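Local structure of disulfide bond forming protein (DsbF) (Mycobacterium tuberculosis, 3IOS) at residues F22-L27 with T98-D102; F46-W50 with A77-Q81; P117-F121 with V131-M135. The protein probably oxidises reduced, unfolded secreted proteins so that they form disulfide bonds, working as an extracellular thiol oxidoreductase with a thioredoxin fold. All coordinates share one frame; numbering follows the deposited sequence.

Contact 1. Residues F22-L27 with T98-D102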
ATOM      1  N   PHE A  22       3.405   5.507  12.420  1.00 19.84           N
ATOM      2  CA  PHE A  22       2.106   4.873  12.587  1.00 20.78           C
ATOM      3  C   PHE A  22       2.304   3.375  12.763  1.00 22.07           C
ATOM      4  O   PHE A  22       3.336   2.826  12.381  1.00 20.78           O
ATOM      5  CB  PHE A  22       1.215   5.159  11.366  1.00 21.35           C
ATOM      6  CG  PHE A  22       1.635   4.432  10.110  1.00 21.12           C
ATOM      7  CD1 PHE A  22       1.240   3.117   9.883  1.00 20.99           C
ATOM      8  CD2 PHE A  22       2.420   5.069   9.151  1.00 20.24           C
ATOM      9  CE1 PHE A  22       1.623   2.443   8.721  1.00 22.15           C
ATOM     10  CE2 PHE A  22       2.809   4.401   7.985  1.00 20.17           C
ATOM     11  CZ  PHE A  22       2.406   3.087   7.772  1.00 19.48           C
ATOM     12  N   SER A  23       1.322   2.721  13.367  1.00 22.22           N
ATOM     13  CA  SER A  23       1.384   1.282  13.562  1.00 24.19           C
ATOM     14  C   SER A  23       0.081   0.719  13.011  1.00 22.23           C
ATOM     15  O   SER A  23      -0.871   1.465  12.792  1.00 24.56           O
ATOM     16  CB  SER A  23       1.531   0.944  15.047  1.00 26.92           C
ATOM     17  OG  SER A  23       0.487   1.526  15.802  1.00 30.03           O
ATOM     18  N   ALA A  24       0.046  -0.586  12.778  1.00 23.03           N
ATOM     19  CA  ALA A  24      -1.150  -1.218  12.245  1.00 21.83           C
ATOM     20  C   ALA A  24      -1.072  -2.728  12.392  1.00 21.89           C
ATOM     21  O   ALA A  24      -0.061  -3.264  12.838  1.00 22.06           O
ATOM     22  CB  ALA A  24      -1.324  -0.841  10.771  1.00 24.92           C
ATOM     23  N   LYS A  25      -2.153  -3.411  12.026  1.00 20.79           N
ATOM     24  CA  LYS A  25      -2.202  -4.868  12.092  1.00 23.65           C
ATOM     25  C   LYS A  25      -2.341  -5.413  10.676  1.00 20.75           C
ATOM     26  O   LYS A  25      -3.108  -4.875   9.881  1.00 24.33           O
ATOM     27  CB  LYS A  25      -3.403  -5.332  12.924  1.00 26.27           C
ATOM     28  CG  LYS A  25      -3.197  -5.326  14.436  1.00 29.49           C
ATOM     29  CD  LYS A  25      -2.333  -6.500  14.881  1.00 31.15           C
ATOM     30  CE  LYS A  25      -2.246  -6.593  16.399  1.00 32.77           C
ATOM     31  NZ  LYS A  25      -1.363  -7.714  16.831  1.00 33.50           N
ATOM     32  N   THR A  26      -1.600  -6.466  10.357  1.00 22.49           N
ATOM     33  CA  THR A  26      -1.690  -7.055   9.024  1.00 21.92           C
ATOM     34  C   THR A  26      -2.901  -7.975   8.984  1.00 24.27           C
ATOM     35  O   THR A  26      -3.413  -8.393  10.024  1.00 23.14           O
ATOM     36  CB  THR A  26      -0.441  -7.878   8.665  1.00 22.13           C
ATOM     37  OG1 THR A  26      -0.384  -9.064   9.473  1.00 19.96           O
ATOM     38  CG2 THR A  26       0.814  -7.054   8.891  1.00 19.85           C
ATOM     39  N   LEU A  27      -3.360  -8.286   7.779  1.00 23.14           N
ATOM     40  CA  LEU A  27      -4.514  -9.162   7.621  1.00 23.81           C
ATOM     41  C   LEU A  27      -4.284 -10.530   8.247  1.00 25.36           C
ATOM     42  O   LEU A  27      -5.236 -11.187   8.677  1.00 27.13           O
ATOM     43  CB  LEU A  27      -4.845  -9.345   6.142  1.00 24.28           C
ATOM     44  CG  LEU A  27      -6.047  -8.600   5.567  1.00 27.39           C
ATOM     45  CD1 LEU A  27      -6.285  -9.104   4.151  1.00 25.10           C
ATOM     46  CD2 LEU A  27      -7.285  -8.838   6.419  1.00 25.26           C
ATOM     47  N   THR A  98       2.767  -7.470   2.138  1.00 17.84           N
ATOM     48  CA  THR A  98       2.029  -7.071   3.328  1.00 17.18           C
ATOM     49  C   THR A  98       0.714  -6.353   3.057  1.00 17.42           C
ATOM     50  O   THR A  98       0.658  -5.433   2.242  1.00 17.30           O
ATOM     51  CB  THR A  98       2.888  -6.154   4.226  1.00 18.98           C
ATOM     52  OG1 THR A  98       4.121  -6.810   4.544  1.00 22.73           O
ATOM     53  CG2 THR A  98       2.148  -5.822   5.516  1.00 20.67           C
ATOM     54  N   GLN A  99      -0.340  -6.777   3.752  1.00 14.78           N
ATOM     55  CA  GLN A  99      -1.653  -6.148   3.626  1.00 14.30           C
ATOM     56  C   GLN A  99      -2.099  -5.676   5.015  1.00 15.47           C
ATOM     57  O   GLN A  99      -2.177  -6.475   5.947  1.00 18.48           O
ATOM     58  CB  GLN A  99      -2.685  -7.143   3.081  1.00 15.10           C
ATOM     59  CG  GLN A  99      -2.415  -7.653   1.678  1.00 16.01           C
ATOM     60  CD  GLN A  99      -2.478  -6.563   0.636  1.00 14.64           C
ATOM     61  OE1 GLN A  99      -3.035  -5.486   0.873  1.00 14.49           O
ATOM     62  NE2 GLN A  99      -1.913  -6.836  -0.535  1.00 18.07           N
ATOM     63  N   LEU A 100      -2.381  -4.384   5.155  1.00 14.24           N
ATOM     64  CA  LEU A 100      -2.830  -3.840   6.437  1.00 16.06           C
ATOM     65  C   LEU A 100      -4.342  -3.692   6.469  1.00 17.15           C
ATOM     66  O   LEU A 100      -4.952  -3.202   5.516  1.00 16.61           O
ATOM     67  CB  LEU A 100      -2.206  -2.466   6.696  1.00 16.65           C
ATOM     68  CG  LEU A 100      -0.686  -2.378   6.582  1.00 15.48           C
ATOM     69  CD1 LEU A 100      -0.238  -0.979   6.956  1.00 15.49           C
ATOM     70  CD2 LEU A 100      -0.041  -3.411   7.479  1.00 17.06           C
ATOM     71  N   ALA A 101      -4.949  -4.111   7.576  1.00 17.17           N
ATOM     72  CA  ALA A 101      -6.397  -3.996   7.736  1.00 18.72           C
ATOM     73  C   ALA A 101      -6.661  -2.706   8.510  1.00 19.19           C
ATOM     74  O   ALA A 101      -6.738  -2.717   9.740  1.00 22.16           O
ATOM     75  CB  ALA A 101      -6.937  -5.197   8.500  1.00 19.76           C
ATOM     76  N   ASP A 102      -6.799  -1.601   7.782  1.00 17.61           N
ATOM     77  CA  ASP A 102      -7.007  -0.282   8.379  1.00 18.14           C
ATOM     78  C   ASP A 102      -8.478   0.018   8.664  1.00 18.10           C
ATOM     79  O   ASP A 102      -9.032   1.001   8.169  1.00 19.62           O
ATOM     80  CB  ASP A 102      -6.405   0.789   7.452  1.00 19.50           C
ATOM     81  CG  ASP A 102      -6.361   2.165   8.090  1.00 19.71           C
ATOM     82  OD1 ASP A 102      -6.035   2.251   9.294  1.00 23.13           O
ATOM     83  OD2 ASP A 102      -6.634   3.160   7.386  1.00 19.56           O
TER
HETATM   84  O   HOH W   1      -4.418  -1.828  11.061  1.00 35.76           O
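K25 with A101, and L27 with Q99, join the two segments through their main chains. A101 N donates to K25 O over 3.0 Å in a nearly straight bond (166° at the hydrogen) that arrives almost end-on to the carbonyl. L27 N reaches Q99 O at 2.8 Å, a more bent bond with the donor tilted out of the carbonyl plane. Beside this one hydrogen bond, Q99 O has a weak extra contact with the CA-H of T26, the T26 CA lying 3.2 Å away. The bridge is a single one, between T26 and L100, consistent with the 96° between the short axes of strands 23-25 and 98-101. Strand 98-101 is an outermost strand of the central thioredoxin-fold sheet, and the crossing lays the small antiparallel pair of 23-25 and 31-33 against it.

Packing is closest on the side where L100 spreads its two methyls. CD1 of L100 meets CB of A24 at 4.0 Å and lies at the edge of the F22 ring, near its plane. CD2 of L100 touches CG2 of T26, also at 4.0 Å. The T26 torsion (chi1 69°) sets CG2 beside its backbone N, and from there it also crosses CG2 of T98 at 3.8 Å. OG1 of T26 bonds instead to D28 and H30 in the following turn. L27 packs more distantly on A101, its CD2 nearest the alanine CB, and continues onto helix 82-91.

The side carrying K25 is looser and wetter: a water accepts from K25 N at 2.9 Å and donates to A101 O at 2.8 Å, linking two backbones that make no direct bond here. The lysine chain leads away toward solvent, where NZ forms a salt bridge with D31.

Contact 2. Residues F46-W50 with A77-Q81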
ATOM      1  N   PHE A  46      -3.311   2.120  -1.279  1.00 11.67           N
ATOM      2  CA  PHE A  46      -4.555   2.234  -0.523  1.00 12.93           C
ATOM      3  C   PHE A  46      -5.710   1.706  -1.352  1.00 12.10           C
ATOM      4  O   PHE A  46      -5.975   2.194  -2.454  1.00 14.15           O
ATOM      5  CB  PHE A  46      -4.785   3.694  -0.133  1.00 13.92           C
ATOM      6  CG  PHE A  46      -3.648   4.287   0.653  1.00 14.35           C
ATOM      7  CD1 PHE A  46      -2.472   4.685   0.017  1.00 13.76           C
ATOM      8  CD2 PHE A  46      -3.735   4.405   2.037  1.00 14.26           C
ATOM      9  CE1 PHE A  46      -1.401   5.190   0.752  1.00 13.36           C
ATOM     10  CE2 PHE A  46      -2.668   4.909   2.778  1.00 16.87           C
ATOM     11  CZ  PHE A  46      -1.500   5.300   2.133  1.00 15.54           C
ATOM     12  N   TRP A  47      -6.390   0.694  -0.821  1.00 11.84           N
ATOM     13  CA  TRP A  47      -7.504   0.073  -1.530  1.00 11.93           C
ATOM     14  C   TRP A  47      -8.697  -0.247  -0.641  1.00 12.82           C
ATOM     15  O   TRP A  47      -8.590  -0.256   0.584  1.00 13.48           O
ATOM     16  CB  TRP A  47      -7.040  -1.220  -2.233  1.00 12.45           C
ATOM     17  CG  TRP A  47      -6.454  -2.301  -1.339  1.00 12.33           C
ATOM     18  CD1 TRP A  47      -5.146  -2.447  -0.970  1.00 10.18           C
ATOM     19  CD2 TRP A  47      -7.159  -3.403  -0.753  1.00 11.52           C
ATOM     20  NE1 TRP A  47      -4.991  -3.581  -0.199  1.00 12.11           N
ATOM     21  CE2 TRP A  47      -6.210  -4.189  -0.056  1.00 11.21           C
ATOM     22  CE3 TRP A  47      -8.499  -3.814  -0.763  1.00 12.66           C
ATOM     23  CZ2 TRP A  47      -6.559  -5.348   0.639  1.00 14.74           C
ATOM     24  CZ3 TRP A  47      -8.847  -4.973  -0.070  1.00 13.94           C
ATOM     25  CH2 TRP A  47      -7.879  -5.729   0.614  1.00 14.31           C
ATOM     26  N   ALA A  48      -9.838  -0.481  -1.282  1.00 12.55           N
ATOM     27  CA  ALA A  48     -11.080  -0.851  -0.599  1.00 15.63           C
ATOM     28  C   ALA A  48     -11.542  -2.089  -1.367  1.00 15.16           C
ATOM     29  O   ALA A  48     -11.499  -2.111  -2.593  1.00 13.43           O
ATOM     30  CB  ALA A  48     -12.114   0.271  -0.707  1.00 13.84           C
ATOM     31  N   PRO A  49     -11.996  -3.130  -0.656  1.00 15.93           N
ATOM     32  CA  PRO A  49     -12.449  -4.378  -1.282  1.00 15.70           C
ATOM     33  C   PRO A  49     -13.543  -4.254  -2.337  1.00 16.07           C
ATOM     34  O   PRO A  49     -13.557  -5.004  -3.315  1.00 16.95           O
ATOM     35  CB  PRO A  49     -12.920  -5.219  -0.090  1.00 18.11           C
ATOM     36  CG  PRO A  49     -12.208  -4.630   1.079  1.00 20.32           C
ATOM     37  CD  PRO A  49     -12.234  -3.162   0.796  1.00 15.80           C
ATOM     38  N   TRP A  50     -14.455  -3.309  -2.131  1.00 16.04           N
ATOM     39  CA  TRP A  50     -15.582  -3.104  -3.032  1.00 18.08           C
ATOM     40  C   TRP A  50     -15.285  -2.177  -4.196  1.00 19.48           C
ATOM     41  O   TRP A  50     -16.163  -1.949  -5.053  1.00 18.81           O
ATOM     42  CB  TRP A  50     -16.767  -2.563  -2.229  1.00 17.86           C
ATOM     43  CG  TRP A  50     -16.366  -1.438  -1.320  1.00 16.98           C
ATOM     44  CD1 TRP A  50     -16.115  -1.512   0.018  1.00 16.13           C
ATOM     45  CD2 TRP A  50     -16.084  -0.089  -1.708  1.00 17.71           C
ATOM     46  NE1 TRP A  50     -15.693  -0.294   0.491  1.00 16.50           N
ATOM     47  CE2 TRP A  50     -15.671   0.601  -0.548  1.00 17.25           C
ATOM     48  CE3 TRP A  50     -16.150   0.610  -2.924  1.00 17.71           C
ATOM     49  CZ2 TRP A  50     -15.307   1.951  -0.567  1.00 19.52           C
ATOM     50  CZ3 TRP A  50     -15.787   1.950  -2.944  1.00 19.72           C
ATOM     51  CH2 TRP A  50     -15.378   2.609  -1.768  1.00 18.99           C
ATOM     52  N   ALA A  77      -5.738  -1.640   3.257  1.00 14.25           N
ATOM     53  CA  ALA A  77      -7.167  -1.804   3.023  1.00 14.57           C
ATOM     54  C   ALA A  77      -8.001  -0.999   4.000  1.00 15.81           C
ATOM     55  O   ALA A  77      -7.744  -1.003   5.202  1.00 17.54           O
ATOM     56  CB  ALA A  77      -7.540  -3.271   3.113  1.00 14.61           C
ATOM     57  N   GLY A  78      -9.007  -0.315   3.474  1.00 15.12           N
ATOM     58  CA  GLY A  78      -9.873   0.476   4.322  1.00 17.56           C
ATOM     59  C   GLY A  78     -11.309   0.492   3.839  1.00 18.27           C
ATOM     60  O   GLY A  78     -11.647  -0.112   2.817  1.00 16.52           O
ATOM     61  N   LEU A  79     -12.157   1.170   4.608  1.00 18.52           N
ATOM     62  CA  LEU A  79     -13.570   1.337   4.288  1.00 18.58           C
ATOM     63  C   LEU A  79     -14.381   0.049   4.213  1.00 18.38           C
ATOM     64  O   LEU A  79     -15.295  -0.071   3.397  1.00 17.64           O
ATOM     65  CB  LEU A  79     -13.713   2.119   2.977  1.00 17.92           C
ATOM     66  CG  LEU A  79     -12.993   3.471   2.950  1.00 20.57           C
ATOM     67  CD1 LEU A  79     -13.338   4.211   1.666  1.00 20.28           C
ATOM     68  CD2 LEU A  79     -13.400   4.298   4.163  1.00 21.11           C
ATOM     69  N   ASP A  80     -14.044  -0.909   5.063  1.00 18.25           N
ATOM     70  CA  ASP A  80     -14.757  -2.177   5.100  1.00 19.14           C
ATOM     71  C   ASP A  80     -14.215  -2.986   6.267  1.00 21.19           C
ATOM     72  O   ASP A  80     -13.368  -2.498   7.016  1.00 21.50           O
ATOM     73  CB  ASP A  80     -14.571  -2.927   3.780  1.00 20.25           C
ATOM     74  CG  ASP A  80     -15.758  -3.811   3.440  1.00 21.59           C
ATOM     75  OD1 ASP A  80     -15.932  -4.144   2.249  1.00 22.26           O
ATOM     76  OD2 ASP A  80     -16.514  -4.177   4.366  1.00 22.82           O
ATOM     77  N   GLN A  81     -14.708  -4.209   6.428  1.00 23.89           N
ATOM     78  CA  GLN A  81     -14.253  -5.067   7.513  1.00 25.16           C
ATOM     79  C   GLN A  81     -13.347  -6.174   6.982  1.00 23.33           C
ATOM     80  O   GLN A  81     -13.254  -6.393   5.774  1.00 22.50           O
ATOM     81  CB  GLN A  81     -15.457  -5.662   8.250  1.00 28.04           C
ATOM     82  CG  GLN A  81     -16.395  -4.600   8.813  1.00 29.77           C
ATOM     83  CD  GLN A  81     -15.749  -3.750   9.897  1.00 32.25           C
ATOM     84  OE1 GLN A  81     -16.162  -2.616  10.140  1.00 33.72           O
ATOM     85  NE2 GLN A  81     -14.740  -4.302  10.564  1.00 32.02           N
TER
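W47 O takes a hydrogen bond from G78 N at 2.9 Å, nearly in line with the carbonyl, and the CA-H of A77 also points at it, with CA 3.2 Å away. Beside this main-chain link, the methyl of A77 presses on one face of the W47 indole. CB of A77 lies 3.4 Å from the centroid of the six-membered ring of W47, 14° off the normal, a close CH-pi contact. The W47 torsion (chi1 59°) puts CG between the backbone N and the carbonyl carbon and brings the indole over A77. NE1 is tied to Q99 OE1, fixing the rotation of the indole, and F88 stacks with the ring.

Further along, the second indole is used by its edge. W50 NE1 donates to L79 O at 2.9 Å; the oxygen is almost in the indole plane, but the donor stands above the plane of the L79 carbonyl. CZ2 of W50 touches CD1 of L79 at 3.7 Å. CD1 of W50 has D80 OD1 at its edge, 3.5 Å away, with carboxylate and ring planes 44° apart. D80 also packs its CB against CD of P49, 3.8 Å away, while its OD2 accepts from Q81 N at 2.7 Å, just ahead of helix 82-91.

W47 and A77 form a parallel bridge at the ends of neighbouring strands 42-47 and 72-77, joined by the crossover through helix 52-67. The loops beyond those ends, with W50 directly before the C51/C54 redox pair of the CxxC motif, seen as a disulfide in a structure of this protein, build the active-site end of a thioredoxin fold.

Contact 3. Residues P117-F121 with V131-M135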
ATOM      1  N   PRO A 117      -8.569   4.653  -5.483  1.00 24.80           N
ATOM      2  CA  PRO A 117      -7.265   4.151  -5.051  1.00 23.21           C
ATOM      3  C   PRO A 117      -6.273   5.292  -4.871  1.00 20.83           C
ATOM      4  O   PRO A 117      -6.491   6.405  -5.357  1.00 18.59           O
ATOM      5  CB  PRO A 117      -6.870   3.221  -6.189  1.00 25.73           C
ATOM      6  CG  PRO A 117      -7.400   3.950  -7.381  1.00 25.87           C
ATOM      7  CD  PRO A 117      -8.775   4.408  -6.923  1.00 26.68           C
ATOM      8  N   ALA A 118      -5.195   5.012  -4.151  1.00 17.47           N
ATOM      9  CA  ALA A 118      -4.146   5.994  -3.928  1.00 17.13           C
ATOM     10  C   ALA A 118      -2.849   5.235  -3.715  1.00 16.40           C
ATOM     11  O   ALA A 118      -2.860   4.047  -3.370  1.00 15.26           O
ATOM     12  CB  ALA A 118      -4.460   6.858  -2.715  1.00 16.79           C
ATOM     13  N   TYR A 119      -1.737   5.925  -3.932  1.00 14.30           N
ATOM     14  CA  TYR A 119      -0.417   5.331  -3.777  1.00 13.87           C
ATOM     15  C   TYR A 119       0.501   6.288  -3.035  1.00 16.55           C
ATOM     16  O   TYR A 119       0.492   7.489  -3.298  1.00 18.74           O
ATOM     17  CB  TYR A 119       0.190   5.045  -5.156  1.00 14.31           C
ATOM     18  CG  TYR A 119      -0.546   4.004  -5.954  1.00 14.63           C
ATOM     19  CD1 TYR A 119      -0.122   2.678  -5.955  1.00 14.96           C
ATOM     20  CD2 TYR A 119      -1.691   4.333  -6.679  1.00 16.17           C
ATOM     21  CE1 TYR A 119      -0.816   1.701  -6.655  1.00 17.32           C
ATOM     22  CE2 TYR A 119      -2.398   3.361  -7.382  1.00 16.17           C
ATOM     23  CZ  TYR A 119      -1.952   2.047  -7.363  1.00 17.73           C
ATOM     24  OH  TYR A 119      -2.639   1.074  -8.051  1.00 22.06           O
ATOM     25  N   ALA A 120       1.278   5.766  -2.093  1.00 12.28           N
ATOM     26  CA  ALA A 120       2.232   6.605  -1.381  1.00 13.31           C
ATOM     27  C   ALA A 120       3.603   6.048  -1.716  1.00 15.10           C
ATOM     28  O   ALA A 120       3.883   4.877  -1.458  1.00 15.63           O
ATOM     29  CB  ALA A 120       1.988   6.559   0.117  1.00 15.60           C
ATOM     30  N   PHE A 121       4.449   6.878  -2.320  1.00 14.66           N
ATOM     31  CA  PHE A 121       5.789   6.440  -2.683  1.00 14.64           C
ATOM     32  C   PHE A 121       6.783   6.968  -1.667  1.00 16.28           C
ATOM     33  O   PHE A 121       6.840   8.165  -1.394  1.00 17.30           O
ATOM     34  CB  PHE A 121       6.136   6.911  -4.103  1.00 14.41           C
ATOM     35  CG  PHE A 121       5.212   6.355  -5.155  1.00 14.22           C
ATOM     36  CD1 PHE A 121       4.022   7.004  -5.474  1.00 16.44           C
ATOM     37  CD2 PHE A 121       5.492   5.136  -5.766  1.00 15.16           C
ATOM     38  CE1 PHE A 121       3.125   6.446  -6.385  1.00 15.58           C
ATOM     39  CE2 PHE A 121       4.598   4.572  -6.677  1.00 14.78           C
ATOM     40  CZ  PHE A 121       3.411   5.229  -6.985  1.00 15.74           C
ATOM     41  N   VAL A 131       0.025   9.952  -4.456  1.00 19.98           N
ATOM     42  CA  VAL A 131      -0.645  10.113  -5.736  1.00 21.46           C
ATOM     43  C   VAL A 131      -2.052   9.554  -5.603  1.00 22.32           C
ATOM     44  O   VAL A 131      -2.241   8.381  -5.292  1.00 20.16           O
ATOM     45  CB  VAL A 131       0.093   9.358  -6.859  1.00 22.39           C
ATOM     46  CG1 VAL A 131      -0.686   9.476  -8.161  1.00 21.33           C
ATOM     47  CG2 VAL A 131       1.502   9.918  -7.025  1.00 22.26           C
ATOM     48  N   ARG A 132      -3.047  10.400  -5.833  1.00 25.41           N
ATOM     49  CA  ARG A 132      -4.429   9.965  -5.729  1.00 28.54           C
ATOM     50  C   ARG A 132      -4.992   9.669  -7.105  1.00 29.24           C
ATOM     51  O   ARG A 132      -4.950  10.511  -8.003  1.00 32.80           O
ATOM     52  CB  ARG A 132      -5.260  11.045  -5.042  1.00 31.32           C
ATOM     53  CG  ARG A 132      -4.779  11.361  -3.643  1.00 33.48           C
ATOM     54  CD  ARG A 132      -5.584  12.485  -3.020  1.00 38.09           C
ATOM     55  NE  ARG A 132      -5.229  12.685  -1.618  1.00 40.25           N
ATOM     56  CZ  ARG A 132      -4.040  13.100  -1.194  1.00 42.20           C
ATOM     57  NH1 ARG A 132      -3.818  13.245   0.104  1.00 44.34           N
ATOM     58  NH2 ARG A 132      -3.074  13.379  -2.060  1.00 43.55           N
ATOM     59  N   GLY A 133      -5.513   8.462  -7.268  1.00 26.20           N
ATOM     60  CA  GLY A 133      -6.076   8.079  -8.542  1.00 26.51           C
ATOM     61  C   GLY A 133      -5.525   6.747  -8.997  1.00 26.27           C
ATOM     62  O   GLY A 133      -4.714   6.128  -8.307  1.00 25.27           O
ATOM     63  N   ARG A 134      -5.964   6.310 -10.168  1.00 27.75           N
ATOM     64  CA  ARG A 134      -5.520   5.044 -10.718  1.00 27.93           C
ATOM     65  C   ARG A 134      -4.118   5.191 -11.281  1.00 26.60           C
ATOM     66  O   ARG A 134      -3.640   6.302 -11.512  1.00 24.77           O
ATOM     67  CB  ARG A 134      -6.484   4.579 -11.811  1.00 32.42           C
ATOM     68  CG  ARG A 134      -6.725   5.601 -12.905  1.00 36.60           C
ATOM     69  CD  ARG A 134      -7.816   5.142 -13.863  1.00 39.82           C
ATOM     70  NE  ARG A 134      -9.061   4.846 -13.161  1.00 42.68           N
ATOM     71  CZ  ARG A 134     -10.211   4.558 -13.765  1.00 44.11           C
ATOM     72  NH1 ARG A 134     -11.294   4.300 -13.042  1.00 44.37           N
ATOM     73  NH2 ARG A 134     -10.282   4.535 -15.090  1.00 45.53           N
ATOM     74  N   MET A 135      -3.453   4.062 -11.481  1.00 23.92           N
ATOM     75  CA  MET A 135      -2.117   4.084 -12.031  1.00 22.39           C
ATOM     76  C   MET A 135      -1.885   2.884 -12.927  1.00 20.98           C
ATOM     77  O   MET A 135      -2.209   1.749 -12.572  1.00 19.53           O
ATOM     78  CB  MET A 135      -1.075   4.103 -10.919  1.00 25.41           C
ATOM     79  CG  MET A 135       0.284   4.534 -11.417  1.00 22.50           C
ATOM     80  SD  MET A 135       1.419   4.898 -10.111  1.00 25.16           S
ATOM     81  CE  MET A 135       0.654   6.347  -9.338  1.00 23.91           C
TER
HETATM   82  O   HOH W   2      -1.624  -0.179 -10.480  1.00 34.92           O
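M135 sets its CG anti to the backbone N (chi1 -163°), continues extended and bends only at chi3 (-65°), a shape that lays the sulfur over Y119 and takes the methyl on to F121. With CG of Y119 and F121 both anti to the carbonyl carbon, the two rings lie beside the M135 thioether. M135 SD stands above the face of the Y119 ring, 4.8 Å from its centroid and 13° off the normal, a rather distant Met-aromatic contact. With F121 the contact is at the edge instead, M135 SD being 3.7 Å from CZ of F121, and CE lies alongside. CG2 of V131 comes to the same F121 edge at CE1, 3.9 Å away.

The backbones form the antiparallel hairpin: Y119 and V131 are the hydrogen-bonded pair, with Y119 N to V131 O at 2.9 Å and V131 N to Y119 O at 2.8 Å, while A118 and R132 make the non-hydrogen-bonded pair. At the end of the strands G133 N reaches P117 O at 3.0 Å, tilted from the carbonyl plane. G133 has backbone angles that a CB would obstruct, and its O lies at the Y119 ring edge and 3.6 Å from CG of P117. The peptide before P117 is cis, as at the cis-proline of thioredoxins, and the P117 ring touches C54.

The Y119 hydroxyl is bonded to E57 and, through a water, to M135 O; M135 N also bonds to E57, so helix 52-67 anchors both. W45 of strand 42-47 stacks with Y119. From helix 137-147, R143 touches F121, V131 and M135, and L140 touches F121.

In the fold
From the N terminus, segment 22-27 precedes the central sheet, and the chain returns to it at strand 98-101, where contact 1 closes a long loop. Contact 2 lies entirely within that loop: 46-50 and 77-81 enclose helix 52-67 and most of strand 72-77. The two touch where A77 bonds to L100 and D102, tying 72-77 to 98-101, while contact 2 ties 72-77 to 42-47. Contact 3 follows in series, closing the short hairpin of 118-122 and 128-132. It meets contact 2 through F46 and A118, adjacent across the sheet, whereas contacts 1 and 3 lie on opposite sides of the chain's centre, about 18 Å apart between centres.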